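PDB 6R1J: uncharacterized protein from Aeromonas hydrophila J-1, which is a component of the tripartite alpha-pore-forming toxin AHL, here in its soluble form, and probably takes part in assembling the toxin's membrane pore. Local coordinates for residues Gln8-Met13 against Gln47-Gln52; Glu39-Leu44 against Thr205-Gln210. The protein carries 3 engineered substitutions. All coordinates share one frame; numbering follows the deposited sequence.

In the fold
Contacts 1 and 2 lie about 10 Å apart, centre to centre, in the interior of an elongated, almost entirely helical bundle. Both use helix 28-70, which meets helix 5-21 in contact 1 and helix 163-236 in contact 2. Along the chain the order is 8-13, 39-44, 47-52, 205-210, so the segments of the two contacts alternate. They also touch directly: M13 CE packs 3.8 Å from V40 CG1, and N12 ND2 lies 3.0 Å from Q210 OE1, a probable hydrogen bond. The short N-terminal helix is thus tied to both long helices, and both contacts lie next to the interface with the second subunit of the four-chain assembly.

Contact 1 of 2, residues Gln8-Met13 against Gln47-Gln52; sequences QSIANM and QVQTMQ
I10 CD1 makes the tightest approach between these two helical segments, lying 3.7 Å from CG of Q49 and 4.1 Å from CG1 of V48. The methyl therefore meets an apolar branch of V48 and the aliphatic part of the polar Q49 chain. The I10 and V48 side chains run antiparallel, each passing alongside the other, whereas those of I10 and Q49 run across one another at a slant. With CG1 anti to the backbone N (chi1 173°), it is this methyl of V48 that meets I10 CD1. The I10 and V48 CA atoms are still 8.8 Å apart, so side chains alone bridge the gap.

The looser side is the amide end of Q49, a partly exposed residue. Beyond CG its chain is extended (chi2 159°) and carries NE2 along I10, to 4.0 Å from CG2, a packing distance. The total buried area of 127 Å² is modest, because I10 is the single residue of 8-13 that reaches across. Further packing comes from neighbours: L45 also touches I10, and T102 of helix 78-157 touches V48. On helix 5-21, Q8 hydrogen-bonds to N188 and G185 of the second subunit. The arrangement is that of an all-helical bundle, in which the short N-terminal helix packs through an isoleucine against a long helix, as expected of the helical bundle of a soluble alpha-pore-forming toxin component.

Contact 2 of 2, residues Glu39-Leu44 against Thr205-Gln210; sequences EVVAAL and TAFSQQ
The phenyl ring of F207 meets V40 and V41 with its rim, in an apolar helix-to-helix contact inside the helical bundle of this alpha-pore-forming toxin component. V40 CG1 sits in the ring plane, 4.0 Å from CZ of F207. Near the same plane, V41 CG2 lies 4.5 Å from CE2 of F207, a looser approach. Both methyls therefore lie at the far edge of the ring, and the geometry is edge packing, not a CH-pi contact over a face. V40 and F207 reach toward each other from opposite directions.

With the CA atoms of V40 and F207 10.7 Å apart, segments 39-44 and 205-210 meet through side chains, and the phenyl ring spans much of the distance. CG of F207 is anti to the backbone N (chi1 -177°), which carries the ring across this gap. Only 90 Å² is buried between the segments, and other helices supply much of the enclosure: M13 and A16 of helix 5-21 and I113 of helix 78-157 touch F207, while A109 and F211 touch V40.

Farther out, the 39-44 backbone has a wider pi-type turn at 40-44, where the bond from L44 N to V40 O is weak. The side chain of V41 is about 5 Å from a bound sodium ion, so this edge of the contact lies near an ion position. On the other helix, S208 hydrogen-bonds to N110, linking the segment that carries F207 to helix 78-157 through S208 OG and N110 OD1.

Contact 1 of 2, residues Gln8-Met13 against Gln47-Gln52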
loop_
_atom_site.group_PDB
_atom_site.type_symbol
_atom_site.label_atom_id
_atom_site.label_comp_id
_atom_site.label_asym_id
_atom_site.label_seq_id
_atom_site.Cartn_x
_atom_site.Cartn_y
_atom_site.Cartn_z
ATOM N N GLN A 8 10.401 13.870 -18.797
ATOM C CA GLN A 8 9.356 13.039 -18.170
ATOM C C GLN A 8 9.205 13.401 -16.694
ATOM O O GLN A 8 8.069 13.496 -16.240
ATOM C CB GLN A 8 9.688 11.565 -18.311
ATOM C CG GLN A 8 9.417 11.047 -19.721
ATOM C CD GLN A 8 9.529 9.544 -19.770
ATOM O OE1 GLN A 8 9.072 8.856 -18.855
ATOM N NE2 GLN A 8 10.108 9.031 -20.846
ATOM N N SER A 9 10.327 13.502 -15.999
ATOM C CA SER A 9 10.381 13.758 -14.543
ATOM C C SER A 9 9.696 15.096 -14.297
ATOM O O SER A 9 8.836 15.188 -13.412
ATOM C CB SER A 9 11.802 13.784 -14.050
ATOM O OG SER A 9 12.393 12.509 -14.131
ATOM N N ILE A 10 10.056 16.092 -15.106
ATOM C CA ILE A 10 9.454 17.440 -15.013
ATOM C C ILE A 10 7.947 17.348 -15.202
ATOM O O ILE A 10 7.229 17.861 -14.336
ATOM C CB ILE A 10 10.150 18.413 -15.968
ATOM C CG1 ILE A 10 11.547 18.743 -15.456
ATOM C CG2 ILE A 10 9.307 19.649 -16.147
ATOM C CD1 ILE A 10 12.411 19.492 -16.447
ATOM N N ALA A 11 7.471 16.677 -16.252
ATOM C CA ALA A 11 6.036 16.589 -16.571
ATOM C C ALA A 11 5.292 15.896 -15.423
ATOM O O ALA A 11 4.224 16.397 -15.005
ATOM C CB ALA A 11 5.846 15.872 -17.886
ATOM N N ASN A 12 5.848 14.802 -14.922
ATOM C CA ASN A 12 5.255 13.993 -13.835
ATOM C C ASN A 12 5.204 14.831 -12.551
ATOM O O ASN A 12 4.188 14.761 -11.855
ATOM C CB ASN A 12 6.010 12.679 -13.654
ATOM C CG ASN A 12 5.854 11.766 -14.856
ATOM O OD1 ASN A 12 4.847 11.856 -15.539
ATOM N ND2 ASN A 12 6.838 10.922 -15.119
ATOM N N MET A 13 6.269 15.547 -12.244
ATOM C CA MET A 13 6.331 16.448 -11.068
ATOM C C MET A 13 5.260 17.538 -11.195
ATOM O O MET A 13 4.591 17.783 -10.197
ATOM C CB MET A 13 7.707 17.067 -10.928
ATOM C CG MET A 13 8.722 16.085 -10.393
ATOM S SD MET A 13 10.415 16.709 -10.468
ATOM C CE MET A 13 10.444 17.763 -9.028
ATOM N N GLN A 47 14.727 26.459 -14.179
ATOM C CA GLN A 47 16.200 26.489 -14.071
ATOM C C GLN A 47 16.763 25.141 -14.531
ATOM O O GLN A 47 17.855 25.135 -15.160
ATOM C CB GLN A 47 16.709 26.812 -12.663
ATOM C CG GLN A 47 16.381 28.224 -12.187
ATOM C CD GLN A 47 16.681 28.392 -10.712
ATOM O OE1 GLN A 47 16.591 27.459 -9.921
ATOM N NE2 GLN A 47 17.010 29.606 -10.314
ATOM N N VAL A 48 16.072 24.038 -14.265
ATOM C CA VAL A 48 16.521 22.713 -14.785
ATOM C C VAL A 48 16.404 22.734 -16.317
ATOM O O VAL A 48 17.310 22.199 -16.978
ATOM C CB VAL A 48 15.765 21.518 -14.179
ATOM C CG1 VAL A 48 16.153 20.224 -14.871
ATOM C CG2 VAL A 48 15.979 21.424 -12.672
ATOM N N GLN A 49 15.322 23.272 -16.873
ATOM C CA GLN A 49 15.169 23.308 -18.357
ATOM C C GLN A 49 16.272 24.205 -18.963
ATOM O O GLN A 49 16.858 23.809 -19.949
ATOM C CB GLN A 49 13.761 23.733 -18.743
ATOM C CG GLN A 49 12.712 22.686 -18.380
ATOM C CD GLN A 49 11.330 23.270 -18.285
ATOM O OE1 GLN A 49 11.166 24.404 -17.821
ATOM N NE2 GLN A 49 10.335 22.498 -18.715
ATOM N N THR A 50 16.608 25.337 -18.344
ATOM C CA THR A 50 17.702 26.220 -18.792
ATOM C C THR A 50 19.023 25.436 -18.759
ATOM O O THR A 50 19.777 25.478 -19.750
ATOM C CB THR A 50 17.740 27.521 -17.972
ATOM O OG1 THR A 50 16.554 28.220 -18.334
ATOM C CG2 THR A 50 18.943 28.398 -18.243
ATOM N N MET A 51 19.277 24.701 -17.686
ATOM C CA MET A 51 20.530 23.948 -17.517
ATOM C C MET A 51 20.656 22.930 -18.645
ATOM O O MET A 51 21.766 22.811 -19.201
ATOM C CB MET A 51 20.595 23.233 -16.175
ATOM C CG MET A 51 21.751 22.299 -16.099
ATOM S SD MET A 51 21.472 20.868 -15.079
ATOM C CE MET A 51 20.382 19.958 -16.166
ATOM N N GLN A 52 19.580 22.211 -18.923
ATOM C CA GLN A 52 19.487 21.215 -20.021
ATOM C C GLN A 52 19.846 21.876 -21.370
ATOM O O GLN A 52 20.671 21.336 -22.082
ATOM C CB GLN A 52 18.074 20.653 -20.082
ATOM C CG GLN A 52 17.876 19.563 -21.117
ATOM C CD GLN A 52 16.470 19.011 -21.034
ATOM O OE1 GLN A 52 15.568 19.674 -20.527
ATOM N NE2 GLN A 52 16.275 17.790 -21.524
#

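Contact 2 of 2, residues Glu39-Leu44 against Thr205-Gln210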
loop_
_atom_site.group_PDB
_atom_site.type_symbol
_atom_site.label_atom_id
_atom_site.label_comp_id
_atom_site.label_asym_id
_atom_site.label_seq_id
_atom_site.Cartn_x
_atom_site.Cartn_y
_atom_site.Cartn_z
ATOM N N GLU A 39 6.970 26.061 -5.257
ATOM C CA GLU A 39 8.233 26.784 -5.560
ATOM C C GLU A 39 9.092 25.947 -6.519
ATOM O O GLU A 39 9.809 26.525 -7.320
ATOM C CB GLU A 39 9.054 27.047 -4.298
ATOM C CG GLU A 39 8.426 28.024 -3.317
ATOM C CD GLU A 39 8.995 27.933 -1.900
ATOM O OE1 GLU A 39 9.843 27.030 -1.622
ATOM O OE2 GLU A 39 8.588 28.760 -1.049
ATOM N N VAL A 40 9.097 24.623 -6.386
ATOM C CA VAL A 40 9.889 23.742 -7.296
ATOM C C VAL A 40 9.337 23.890 -8.710
ATOM O O VAL A 40 10.134 24.056 -9.621
ATOM C CB VAL A 40 9.873 22.275 -6.833
ATOM C CG1 VAL A 40 10.431 21.339 -7.875
ATOM C CG2 VAL A 40 10.681 22.125 -5.572
ATOM N N VAL A 41 8.024 23.838 -8.868
ATOM C CA VAL A 41 7.361 23.895 -10.198
ATOM C C VAL A 41 7.527 25.303 -10.788
ATOM O O VAL A 41 7.865 25.386 -11.993
ATOM C CB VAL A 41 5.899 23.445 -10.107
ATOM C CG1 VAL A 41 5.117 23.811 -11.357
ATOM C CG2 VAL A 41 5.838 21.950 -9.813
ATOM N N ALA A 42 7.379 26.351 -9.968
ATOM C CA ALA A 42 7.462 27.767 -10.406
ATOM C C ALA A 42 8.901 28.180 -10.747
ATOM O O ALA A 42 9.095 28.771 -11.788
ATOM C CB ALA A 42 6.927 28.692 -9.336
ATOM N N ALA A 43 9.865 27.927 -9.868
ATOM C CA ALA A 43 11.227 28.490 -9.954
ATOM C C ALA A 43 12.282 27.443 -10.366
ATOM O O ALA A 43 13.051 27.736 -11.282
ATOM C CB ALA A 43 11.552 29.128 -8.626
ATOM N N LEU A 44 12.289 26.229 -9.800
ATOM C CA LEU A 44 13.440 25.312 -10.013
ATOM C C LEU A 44 13.287 24.545 -11.346
ATOM O O LEU A 44 14.308 24.471 -12.065
ATOM C CB LEU A 44 13.603 24.387 -8.804
ATOM C CG LEU A 44 14.643 23.266 -8.945
ATOM C CD1 LEU A 44 16.051 23.812 -9.049
ATOM C CD2 LEU A 44 14.539 22.285 -7.775
ATOM N N THR A 205 4.881 11.221 -2.015
ATOM C CA THR A 205 5.914 10.173 -2.230
ATOM C C THR A 205 6.183 10.084 -3.747
ATOM O O THR A 205 7.336 9.935 -4.140
ATOM C CB THR A 205 5.480 8.812 -1.659
ATOM O OG1 THR A 205 5.279 9.000 -0.259
ATOM C CG2 THR A 205 6.507 7.720 -1.901
ATOM N N ALA A 206 5.140 10.179 -4.555
ATOM C CA ALA A 206 5.277 10.053 -6.023
ATOM C C ALA A 206 6.067 11.262 -6.519
ATOM O O ALA A 206 6.953 11.120 -7.363
ATOM C CB ALA A 206 3.926 9.919 -6.646
ATOM N N PHE A 207 5.793 12.440 -5.977
ATOM C CA PHE A 207 6.494 13.682 -6.389
ATOM C C PHE A 207 7.978 13.529 -6.110
ATOM O O PHE A 207 8.828 13.780 -6.950
ATOM C CB PHE A 207 5.911 14.914 -5.702
ATOM C CG PHE A 207 6.563 16.193 -6.154
ATOM C CD1 PHE A 207 7.811 16.552 -5.688
ATOM C CD2 PHE A 207 5.935 17.006 -7.087
ATOM C CE1 PHE A 207 8.426 17.718 -6.135
ATOM C CE2 PHE A 207 6.539 18.178 -7.510
ATOM C CZ PHE A 207 7.784 18.528 -7.038
ATOM N N SER A 208 8.287 13.069 -4.920
ATOM C CA SER A 208 9.663 12.818 -4.455
ATOM C C SER A 208 10.366 11.701 -5.271
ATOM O O SER A 208 11.552 11.834 -5.501
ATOM C CB SER A 208 9.612 12.504 -2.984
ATOM O OG SER A 208 10.919 12.237 -2.512
ATOM N N GLN A 209 9.680 10.625 -5.645
ATOM C CA GLN A 209 10.270 9.580 -6.535
ATOM C C GLN A 209 10.648 10.242 -7.885
ATOM O O GLN A 209 11.766 10.059 -8.317
ATOM C CB GLN A 209 9.295 8.401 -6.657
ATOM C CG GLN A 209 9.798 7.199 -7.482
ATOM C CD GLN A 209 9.581 7.389 -8.977
ATOM O OE1 GLN A 209 8.566 7.913 -9.427
ATOM N NE2 GLN A 209 10.577 7.012 -9.760
ATOM N N GLN A 210 9.750 10.980 -8.527
ATOM C CA GLN A 210 10.035 11.685 -9.804
ATOM C C GLN A 210 11.145 12.712 -9.585
ATOM O O GLN A 210 12.085 12.812 -10.420
ATOM C CB GLN A 210 8.761 12.323 -10.337
ATOM C CG GLN A 210 7.682 11.305 -10.663
ATOM C CD GLN A 210 7.964 10.533 -11.935
ATOM O OE1 GLN A 210 8.708 11.012 -12.795
ATOM N NE2 GLN A 210 7.374 9.348 -12.029
#